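Peptidase (Pseudomonas aeruginosa, PDB 5LOX) is an ancestral beta-subunit (Anbu) relative of the proteasome that assembles helically and probably acts as an Ntn-type peptidase in protein degradation. Local coordinates at residues Ala5-Val13 and Leu159-Leu169; Thr54-Arg65 and Leu85-Arg96. The protein carries 3 engineered substitutions. All coordinates share one frame; numbering follows the deposited sequence.

Contact 1. Residues Ala5-Val13 and Leu159-Leu169; sequences AMHLADGLV and LTFDTPLEQAL
Leu8 and Phe161 meet where the first beta-hairpin of the Ntn-hydrolase sandwich, strands 2-8 and 11-21 joined by a type I turn from Leu8 to Gly11, is covered by the helix layer on its outer side. The other partner is the connection that leads, through a second type I turn from Thr160 to Thr163, into helix 165-182.

One backbone hydrogen bond joins the two turns: Ala9 N-H donates to Phe161 O, 2.8 Å from N to O and nearly straight at 168°. Within the second turn Thr160 N donates to Thr163 OG1, so the threonine hydroxyl ties the loop together just ahead of Pro164, the N-cap residue.

Aromatic contacts gather round Phe161. CG stands anti to the backbone N (chi1 -171°), which brings the ring against the backbone of the hairpin turn; one face receives Ala9 N 3.5 Å above its centre, while His7 O lies at its edge. Its own edge points at the face of the His7 imidazole in a T-shaped pair, centroids 5.8 Å apart and planes at 83°.

Leucine and other aliphatic groups fill the rest, against both side chains and backbone. Leu8 spreads its two methyls, CD2 against the backbone carbonyl of Thr160 and CD1 against Ala168 CB, the small alanine letting the helix come close. Leu165, which also touches Val194 and His196 of the adjoining strand, lays CD2 beside Gly11 N and Val13 CG2. Gly11 suits the turn because its backbone angles would jam a side chain against the preceding carbonyl. Farther along the sheet, the side chains of Val13 and Leu169 cross at about a right angle, CG1 touching CD1. Selenomethionine Met6 bends at chi2, its CG resting 3.7 Å from Leu159 CD2 and its SE 4.0 Å from Ala168 CB.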
loop_
_atom_site.group_PDB
_atom_site.type_symbol
_atom_site.label_atom_id
_atom_site.label_comp_id
_atom_site.label_asym_id
_atom_site.label_seq_id
_atom_site.Cartn_x
_atom_site.Cartn_y
_atom_site.Cartn_z
ATOM N N ALA A 5 103.695 -31.335 -23.798
ATOM C CA ALA A 5 105.081 -31.500 -24.224
ATOM C C ALA A 5 105.816 -32.332 -23.202
ATOM O O ALA A 5 105.515 -32.250 -22.011
ATOM C CB ALA A 5 105.746 -30.162 -24.357
HETATM N N MSE A 6 106.722 -33.168 -23.686
HETATM C CA MSE A 6 107.444 -34.065 -22.843
HETATM C C MSE A 6 108.881 -33.957 -23.147
HETATM O O MSE A 6 109.277 -33.911 -24.295
HETATM C CB MSE A 6 107.019 -35.487 -23.152
HETATM C CG MSE A 6 105.559 -35.649 -22.772
HETATM SE SE MSE A 6 104.707 -36.893 -24.005
HETATM C CE MSE A 6 102.854 -36.705 -23.446
ATOM N N HIS A 7 109.693 -33.978 -22.098
ATOM C CA HIS A 7 111.147 -34.009 -22.230
ATOM C C HIS A 7 111.659 -35.277 -21.560
ATOM O O HIS A 7 111.600 -35.415 -20.325
ATOM C CB HIS A 7 111.772 -32.773 -21.597
ATOM C CG HIS A 7 113.277 -32.787 -21.547
ATOM N ND1 HIS A 7 114.056 -33.508 -22.429
ATOM C CD2 HIS A 7 114.138 -32.144 -20.723
ATOM C CE1 HIS A 7 115.331 -33.315 -22.146
ATOM N NE2 HIS A 7 115.403 -32.484 -21.125
ATOM N N LEU A 8 112.137 -36.186 -22.421
ATOM C CA LEU A 8 112.495 -37.544 -22.055
ATOM C C LEU A 8 113.940 -37.825 -22.373
ATOM O O LEU A 8 114.608 -37.056 -23.079
ATOM C CB LEU A 8 111.607 -38.519 -22.828
ATOM C CG LEU A 8 110.109 -38.224 -22.753
ATOM C CD1 LEU A 8 109.368 -39.003 -23.801
ATOM C CD2 LEU A 8 109.568 -38.579 -21.375
ATOM N N ALA A 9 114.406 -38.958 -21.868
ATOM C CA ALA A 9 115.781 -39.352 -22.054
ATOM C C ALA A 9 116.158 -39.285 -23.523
ATOM O O ALA A 9 117.220 -38.754 -23.847
ATOM C CB ALA A 9 116.022 -40.743 -21.497
ATOM N N ASP A 10 115.294 -39.787 -24.410
ATOM C CA ASP A 10 115.650 -39.863 -25.839
ATOM C C ASP A 10 115.305 -38.628 -26.671
ATOM O O ASP A 10 115.643 -38.568 -27.833
ATOM C CB ASP A 10 115.016 -41.105 -26.491
ATOM C CG ASP A 10 115.632 -42.420 -26.011
ATOM O OD1 ASP A 10 116.850 -42.470 -25.731
ATOM O OD2 ASP A 10 114.876 -43.420 -25.931
ATOM N N GLY A 11 114.644 -37.646 -26.091
ATOM C CA GLY A 11 114.351 -36.409 -26.812
ATOM C C GLY A 11 113.112 -35.662 -26.326
ATOM O O GLY A 11 112.752 -35.739 -25.156
ATOM N N LEU A 12 112.395 -35.057 -27.262
ATOM C CA LEU A 12 111.195 -34.320 -26.971
ATOM C C LEU A 12 110.021 -34.805 -27.808
ATOM O O LEU A 12 110.180 -35.257 -28.939
ATOM C CB LEU A 12 111.427 -32.863 -27.311
ATOM C CG LEU A 12 112.577 -32.190 -26.576
ATOM C CD1 LEU A 12 113.027 -30.936 -27.296
ATOM C CD2 LEU A 12 112.127 -31.860 -25.162
ATOM N N VAL A 13 108.829 -34.694 -27.248
ATOM C CA VAL A 13 107.597 -34.993 -27.968
ATOM C C VAL A 13 106.633 -33.861 -27.703
ATOM O O VAL A 13 106.419 -33.494 -26.538
ATOM C CB VAL A 13 106.965 -36.309 -27.488
ATOM C CG1 VAL A 13 105.652 -36.571 -28.201
ATOM C CG2 VAL A 13 107.911 -37.470 -27.728
ATOM N N LEU A 159 103.767 -42.201 -17.772
ATOM C CA LEU A 159 104.907 -41.505 -18.326
ATOM C C LEU A 159 106.006 -41.312 -17.300
ATOM O O LEU A 159 105.734 -40.947 -16.155
ATOM C CB LEU A 159 104.442 -40.161 -18.850
ATOM C CG LEU A 159 105.388 -39.611 -19.880
ATOM C CD1 LEU A 159 105.267 -40.394 -21.163
ATOM C CD2 LEU A 159 105.031 -38.171 -20.143
ATOM N N THR A 160 107.242 -41.542 -17.706
ATOM C CA THR A 160 108.423 -41.196 -16.905
ATOM C C THR A 160 109.553 -40.749 -17.830
ATOM O O THR A 160 109.466 -40.885 -19.025
ATOM C CB THR A 160 108.982 -42.383 -16.106
ATOM O OG1 THR A 160 109.799 -43.182 -16.958
ATOM C CG2 THR A 160 107.869 -43.225 -15.501
ATOM N N PHE A 161 110.614 -40.201 -17.260
ATOM C CA PHE A 161 111.716 -39.667 -18.050
ATOM C C PHE A 161 112.235 -40.691 -19.033
ATOM O O PHE A 161 112.649 -40.343 -20.135
ATOM C CB PHE A 161 112.852 -39.208 -17.129
ATOM C CG PHE A 161 113.927 -38.457 -17.841
ATOM C CD1 PHE A 161 113.643 -37.266 -18.506
ATOM C CD2 PHE A 161 115.223 -38.937 -17.873
ATOM C CE1 PHE A 161 114.644 -36.571 -19.181
ATOM C CE2 PHE A 161 116.218 -38.250 -18.558
ATOM C CZ PHE A 161 115.926 -37.063 -19.206
ATOM N N ASP A 162 112.238 -41.953 -18.611
ATOM C CA ASP A 162 112.794 -43.048 -19.416
ATOM C C ASP A 162 111.841 -43.633 -20.444
ATOM O O ASP A 162 112.230 -44.512 -21.196
ATOM C CB ASP A 162 113.302 -44.144 -18.485
ATOM C CG ASP A 162 114.512 -43.700 -17.675
ATOM O OD1 ASP A 162 115.443 -43.095 -18.250
ATOM O OD2 ASP A 162 114.496 -43.904 -16.442
ATOM N N THR A 163 110.585 -43.201 -20.461
ATOM C CA THR A 163 109.644 -43.701 -21.446
ATOM C C THR A 163 110.201 -43.390 -22.824
ATOM O O THR A 163 110.630 -42.272 -23.071
ATOM C CB THR A 163 108.249 -43.055 -21.293
ATOM O OG1 THR A 163 107.687 -43.367 -20.007
ATOM C CG2 THR A 163 107.295 -43.561 -22.364
ATOM N N PRO A 164 110.235 -44.378 -23.732
ATOM C CA PRO A 164 110.706 -44.086 -25.093
ATOM C C PRO A 164 109.757 -43.165 -25.836
ATOM O O PRO A 164 108.579 -43.121 -25.506
ATOM C CB PRO A 164 110.749 -45.466 -25.766
ATOM C CG PRO A 164 110.798 -46.450 -24.640
ATOM C CD PRO A 164 110.051 -45.822 -23.509
ATOM N N LEU A 165 110.245 -42.534 -26.894
ATOM C CA LEU A 165 109.445 -41.543 -27.628
ATOM C C LEU A 165 108.175 -42.118 -28.268
ATOM O O LEU A 165 107.092 -41.625 -28.006
ATOM C CB LEU A 165 110.275 -40.850 -28.691
ATOM C CG LEU A 165 111.591 -40.221 -28.218
ATOM C CD1 LEU A 165 112.352 -39.670 -29.403
ATOM C CD2 LEU A 165 111.360 -39.136 -27.215
ATOM N N GLU A 166 108.289 -43.228 -29.016
ATOM C CA GLU A 166 107.094 -43.836 -29.632
ATOM C C GLU A 166 105.993 -44.089 -28.553
ATOM O O GLU A 166 104.832 -43.838 -28.804
ATOM C CB GLU A 166 107.421 -45.096 -30.470
ATOM N N GLN A 167 106.365 -44.540 -27.352
ATOM C CA GLN A 167 105.367 -44.836 -26.331
ATOM C C GLN A 167 104.815 -43.602 -25.707
ATOM O O GLN A 167 103.670 -43.582 -25.283
ATOM C CB GLN A 167 105.934 -45.749 -25.254
ATOM C CG GLN A 167 106.320 -47.083 -25.854
ATOM C CD GLN A 167 106.927 -48.035 -24.859
ATOM O OE1 GLN A 167 106.669 -47.944 -23.653
ATOM N NE2 GLN A 167 107.747 -48.965 -25.360
ATOM N N ALA A 168 105.654 -42.598 -25.556
ATOM C CA ALA A 168 105.196 -41.335 -25.006
ATOM C C ALA A 168 104.167 -40.727 -25.928
ATOM O O ALA A 168 103.154 -40.217 -25.491
ATOM C CB ALA A 168 106.369 -40.386 -24.830
ATOM N N LEU A 169 104.452 -40.762 -27.216
ATOM C CA LEU A 169 103.545 -40.199 -28.193
ATOM C C LEU A 169 102.197 -40.894 -28.117
ATOM O O LEU A 169 101.151 -40.274 -28.160
ATOM C CB LEU A 169 104.124 -40.388 -29.591
ATOM C CG LEU A 169 103.253 -39.868 -30.727
ATOM C CD1 LEU A 169 103.004 -38.394 -30.549
ATOM C CD2 LEU A 169 103.927 -40.119 -32.062
#

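Contact 2. Residues Thr54-Arg65 and Leu85-Arg96; sequences TSQSVINLLQQR and LVAETTREVMAR. Engineered in segment 85-96: Met94 (natural residue Leu).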
loop_
_atom_site.group_PDB
_atom_site.type_symbol
_atom_site.label_atom_id
_atom_site.label_comp_id
_atom_site.label_asym_id
_atom_site.label_seq_id
_atom_site.Cartn_x
_atom_site.Cartn_y
_atom_site.Cartn_z
ATOM N N THR A 54 96.615 -12.505 -29.027
ATOM C CA THR A 54 97.866 -12.262 -28.353
ATOM C C THR A 54 98.881 -13.267 -28.838
ATOM O O THR A 54 99.943 -12.900 -29.241
ATOM C CB THR A 54 97.686 -12.360 -26.830
ATOM O OG1 THR A 54 96.666 -11.448 -26.412
ATOM C CG2 THR A 54 98.984 -12.021 -26.137
ATOM N N SER A 55 98.536 -14.543 -28.793
ATOM C CA SER A 55 99.494 -15.554 -29.152
ATOM C C SER A 55 99.883 -15.445 -30.622
ATOM O O SER A 55 101.026 -15.611 -30.978
ATOM C CB SER A 55 98.948 -16.929 -28.891
ATOM O OG SER A 55 98.104 -17.277 -29.966
ATOM N N GLN A 56 98.939 -15.121 -31.492
ATOM C CA GLN A 56 99.293 -14.897 -32.887
ATOM C C GLN A 56 100.277 -13.758 -33.043
ATOM O O GLN A 56 101.231 -13.853 -33.777
ATOM C CB GLN A 56 98.079 -14.551 -33.715
ATOM C CG GLN A 56 97.484 -15.736 -34.394
ATOM C CD GLN A 56 96.515 -15.306 -35.470
ATOM O OE1 GLN A 56 95.967 -14.191 -35.439
ATOM N NE2 GLN A 56 96.186 -16.232 -36.341
ATOM N N SER A 57 100.015 -12.641 -32.384
ATOM C CA SER A 57 100.939 -11.524 -32.485
ATOM C C SER A 57 102.344 -11.945 -32.025
ATOM O O SER A 57 103.322 -11.540 -32.608
ATOM C CB SER A 57 100.405 -10.314 -31.712
ATOM O OG SER A 57 99.416 -9.674 -32.498
ATOM N N VAL A 58 102.427 -12.716 -30.947
ATOM C CA VAL A 58 103.714 -13.095 -30.415
ATOM C C VAL A 58 104.449 -13.920 -31.432
ATOM O O VAL A 58 105.576 -13.637 -31.764
ATOM C CB VAL A 58 103.562 -13.879 -29.114
ATOM C CG1 VAL A 58 104.846 -14.609 -28.785
ATOM C CG2 VAL A 58 103.189 -12.938 -27.973
ATOM N N ILE A 59 103.777 -14.924 -31.971
ATOM C CA ILE A 59 104.384 -15.808 -32.972
ATOM C C ILE A 59 104.795 -15.041 -34.235
ATOM O O ILE A 59 105.869 -15.207 -34.763
ATOM C CB ILE A 59 103.394 -16.877 -33.383
ATOM C CG1 ILE A 59 103.139 -17.793 -32.200
ATOM C CG2 ILE A 59 103.915 -17.640 -34.572
ATOM C CD1 ILE A 59 104.199 -18.840 -31.964
ATOM N N ASN A 60 103.920 -14.158 -34.682
ATOM C CA ASN A 60 104.209 -13.360 -35.831
ATOM C C ASN A 60 105.450 -12.505 -35.659
ATOM O O ASN A 60 106.238 -12.373 -36.571
ATOM C CB ASN A 60 103.009 -12.486 -36.180
ATOM C CG ASN A 60 102.416 -12.857 -37.560
ATOM O OD1 ASN A 60 101.455 -13.607 -37.602
ATOM N ND2 ASN A 60 102.990 -12.356 -38.682
ATOM N N LEU A 61 105.607 -11.889 -34.502
ATOM C CA LEU A 61 106.761 -11.039 -34.297
ATOM C C LEU A 61 108.019 -11.895 -34.277
ATOM O O LEU A 61 109.062 -11.476 -34.744
ATOM C CB LEU A 61 106.628 -10.207 -33.005
ATOM C CG LEU A 61 105.513 -9.153 -32.952
ATOM C CD1 LEU A 61 105.639 -8.393 -31.650
ATOM C CD2 LEU A 61 105.498 -8.189 -34.133
ATOM N N LEU A 62 107.941 -13.065 -33.646
ATOM C CA LEU A 62 109.098 -13.933 -33.561
ATOM C C LEU A 62 109.543 -14.329 -34.952
ATOM O O LEU A 62 110.738 -14.373 -35.209
ATOM C CB LEU A 62 108.788 -15.174 -32.733
ATOM C CG LEU A 62 108.628 -14.956 -31.229
ATOM C CD1 LEU A 62 108.062 -16.206 -30.596
ATOM C CD2 LEU A 62 109.925 -14.579 -30.547
ATOM N N GLN A 63 108.596 -14.573 -35.851
ATOM C CA GLN A 63 108.930 -14.892 -37.256
ATOM C C GLN A 63 109.535 -13.707 -38.004
ATOM O O GLN A 63 110.594 -13.839 -38.548
ATOM C CB GLN A 63 107.714 -15.393 -38.006
ATOM C CG GLN A 63 107.341 -16.831 -37.672
ATOM C CD GLN A 63 105.905 -17.202 -38.053
ATOM O OE1 GLN A 63 105.090 -16.340 -38.405
ATOM N NE2 GLN A 63 105.574 -18.464 -37.909
ATOM N N GLN A 64 108.895 -12.537 -37.958
ATOM C CA GLN A 64 109.449 -11.347 -38.577
ATOM C C GLN A 64 110.879 -11.076 -38.104
ATOM O O GLN A 64 111.761 -10.767 -38.905
ATOM C CB GLN A 64 108.584 -10.116 -38.294
ATOM C CG GLN A 64 107.257 -10.102 -39.031
ATOM C CD GLN A 64 106.391 -8.878 -38.694
ATOM O OE1 GLN A 64 106.823 -7.735 -38.828
ATOM N NE2 GLN A 64 105.159 -9.126 -38.244
ATOM N N ARG A 65 111.109 -11.176 -36.800
ATOM C CA ARG A 65 112.413 -10.824 -36.211
ATOM C C ARG A 65 113.536 -11.825 -36.485
ATOM O O ARG A 65 114.722 -11.493 -36.330
ATOM C CB ARG A 65 112.275 -10.606 -34.702
ATOM C CG ARG A 65 111.783 -9.216 -34.385
ATOM C CD ARG A 65 111.220 -9.121 -32.990
ATOM N NE ARG A 65 110.289 -8.005 -32.902
ATOM C CZ ARG A 65 109.649 -7.647 -31.797
ATOM N NH1 ARG A 65 109.828 -8.311 -30.657
ATOM N NH2 ARG A 65 108.825 -6.627 -31.831
ATOM N N LEU A 85 112.957 -14.989 -24.333
ATOM C CA LEU A 85 112.679 -14.100 -25.453
ATOM C C LEU A 85 111.205 -14.140 -25.816
ATOM O O LEU A 85 110.594 -13.106 -26.037
ATOM C CB LEU A 85 113.516 -14.455 -26.664
ATOM C CG LEU A 85 113.194 -13.591 -27.892
ATOM C CD1 LEU A 85 113.480 -12.115 -27.653
ATOM C CD2 LEU A 85 113.977 -14.087 -29.105
ATOM N N VAL A 86 110.628 -15.335 -25.811
ATOM C CA VAL A 86 109.208 -15.460 -26.047
ATOM C C VAL A 86 108.453 -14.631 -25.008
ATOM O O VAL A 86 107.595 -13.838 -25.352
ATOM C CB VAL A 86 108.761 -16.929 -25.989
ATOM C CG1 VAL A 86 107.246 -17.037 -26.082
ATOM C CG2 VAL A 86 109.394 -17.694 -27.124
ATOM N N ALA A 87 108.778 -14.829 -23.733
ATOM C CA ALA A 87 108.135 -14.093 -22.650
ATOM C C ALA A 87 108.277 -12.585 -22.845
ATOM O O ALA A 87 107.320 -11.835 -22.735
ATOM C CB ALA A 87 108.728 -14.522 -21.315
ATOM N N GLU A 88 109.510 -12.157 -23.082
ATOM C CA GLU A 88 109.830 -10.761 -23.375
ATOM C C GLU A 88 108.895 -10.233 -24.460
ATOM O O GLU A 88 108.328 -9.153 -24.347
ATOM C CB GLU A 88 111.328 -10.682 -23.768
ATOM C CG GLU A 88 111.796 -9.464 -24.559
ATOM C CD GLU A 88 111.973 -8.234 -23.696
ATOM O OE1 GLU A 88 111.414 -8.205 -22.555
ATOM O OE2 GLU A 88 112.659 -7.295 -24.161
ATOM N N THR A 89 108.737 -11.012 -25.519
ATOM C CA THR A 89 107.888 -10.617 -26.664
ATOM C C THR A 89 106.415 -10.528 -26.266
ATOM O O THR A 89 105.730 -9.602 -26.620
ATOM C CB THR A 89 107.996 -11.631 -27.815
ATOM O OG1 THR A 89 109.366 -11.978 -28.030
ATOM C CG2 THR A 89 107.406 -11.063 -29.074
ATOM N N THR A 90 105.962 -11.492 -25.472
ATOM C CA THR A 90 104.612 -11.466 -24.937
ATOM C C THR A 90 104.360 -10.139 -24.207
ATOM O O THR A 90 103.375 -9.483 -24.474
ATOM C CB THR A 90 104.357 -12.657 -23.976
ATOM O OG1 THR A 90 104.754 -13.882 -24.602
ATOM C CG2 THR A 90 102.917 -12.739 -23.635
ATOM N N ARG A 91 105.251 -9.760 -23.275
ATOM C CA ARG A 91 105.104 -8.509 -22.515
ATOM C C ARG A 91 104.878 -7.349 -23.453
ATOM O O ARG A 91 104.060 -6.471 -23.209
ATOM C CB ARG A 91 106.347 -8.234 -21.656
ATOM C CG ARG A 91 106.413 -8.997 -20.351
ATOM C CD ARG A 91 107.564 -8.531 -19.456
ATOM N NE ARG A 91 108.878 -9.042 -19.880
ATOM C CZ ARG A 91 109.361 -10.255 -19.594
ATOM N NH1 ARG A 91 110.571 -10.591 -20.017
ATOM N NH2 ARG A 91 108.643 -11.155 -18.899
ATOM N N GLU A 92 105.673 -7.324 -24.498
ATOM C CA GLU A 92 105.628 -6.246 -25.465
ATOM C C GLU A 92 104.270 -6.159 -26.139
ATOM O O GLU A 92 103.728 -5.081 -26.315
ATOM C CB GLU A 92 106.724 -6.464 -26.503
ATOM C CG GLU A 92 106.906 -5.302 -27.457
ATOM C CD GLU A 92 107.679 -5.697 -28.692
ATOM O OE1 GLU A 92 108.519 -6.630 -28.580
ATOM O OE2 GLU A 92 107.472 -5.051 -29.739
ATOM N N VAL A 93 103.711 -7.305 -26.487
ATOM C CA VAL A 93 102.392 -7.355 -27.137
ATOM C C VAL A 93 101.254 -6.914 -26.197
ATOM O O VAL A 93 100.359 -6.181 -26.599
ATOM C CB VAL A 93 102.077 -8.771 -27.656
ATOM C CG1 VAL A 93 100.682 -8.823 -28.251
ATOM C CG2 VAL A 93 103.097 -9.208 -28.685
HETATM N N MSE A 94 101.323 -7.347 -24.937
HETATM C CA MSE A 94 100.337 -6.969 -23.918
HETATM C C MSE A 94 100.330 -5.477 -23.680
HETATM O O MSE A 94 99.286 -4.890 -23.384
HETATM C CB MSE A 94 100.679 -7.608 -22.562
HETATM C CG MSE A 94 100.821 -9.124 -22.583
HETATM SE SE MSE A 94 99.045 -9.884 -22.549
HETATM C CE MSE A 94 99.717 -11.559 -21.750
ATOM N N ALA A 95 101.525 -4.880 -23.665
ATOM C CA ALA A 95 101.683 -3.446 -23.424
ATOM C C ALA A 95 100.954 -2.627 -24.481
ATOM O O ALA A 95 100.277 -1.654 -24.154
ATOM C CB ALA A 95 103.158 -3.082 -23.387
ATOM N N ARG A 96 101.064 -3.047 -25.734
ATOM C CA ARG A 96 100.502 -2.295 -26.856
ATOM C C ARG A 96 98.956 -2.364 -26.953
ATOM O O ARG A 96 98.300 -1.324 -27.117
ATOM C CB ARG A 96 101.180 -2.759 -28.152
ATOM C CG ARG A 96 100.624 -2.171 -29.444
ATOM C CD ARG A 96 99.965 -3.238 -30.299
ATOM N NE ARG A 96 100.945 -4.147 -30.874
ATOM C CZ ARG A 96 100.684 -5.375 -31.331
ATOM N NH1 ARG A 96 99.465 -5.890 -31.288
ATOM N NH2 ARG A 96 101.675 -6.113 -31.817
#
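The guanidinium of Arg65 carries Leu61 CB of its own helix over one face, 4.1 Å above the plane, and presents its NH1/NH2 edge to the carboxylate of Glu92. The two planes are only 3° apart. Arg65 NH1 reaches Glu92 OE1 at 3.0 Å and NH2 reaches OE2 at 2.9 Å, each on the oxygen's syn lone pair, an end-on bidentate salt bridge. Both chains are extended, which lets two long charged residues meet at the more exposed margin of the helix pair. At the other end, Ser57 OG lies near the plane of the Arg96 guanidinium, 4.0 Å from Arg96 NH1; Ser57 OG and Arg96 NH2 both hydrogen-bond to the hydroxyl of Tyr80 of a neighbouring subunit.

Between these ends helices 52-66 and 79-97 lie on one side of the proteasome-type sandwich; the axes of segments 54-65 and 85-96 cross at 123° with knobs-into-holes packing. Val58 sits among Val86, Thr89, Thr90 and Val93, its CG2 3.7 Å from Thr90 CA; Val58 and Thr90 also pack on Phe111 of strand 109-117, joining the helix pair to the sheet. Beta-branched Val93 fits the reciprocal hole, where Thr54 and Ser57 face its CG1, and Val58 and Leu61 its CG2. Thr89 enters among Val58, Leu61, Leu62 and Arg65. Its hydroxyl, anti to the carbonyl carbon (chi1 -45°), donates from OG1 back to Leu85 O at 2.6 Å, so a buried polar atom is satisfied within the helix while Thr89 CG2 faces Leu61 CB, 4.1 Å away.

Contacts 1 and 2 lie on opposite sides of the chain's centre, with centres about 29 Å apart, and share no helix or strand. Contact 1 joins a sheet hairpin to the start of a helix, contact 2 one helix to another; both pair a buried apolar interior with a more exposed margin. Their margins differ. In contact 1 the turns are fastened by a backbone bond and an aromatic pair, whereas the helices of contact 2 are linked by side-chain charge. Measured centre to centre, contact 1 lies about 13 Å from the middle of the chain and contact 2 about 18 Å, and both are partly buried. Leu169 of contact 1 packs on Tyr240 of another subunit.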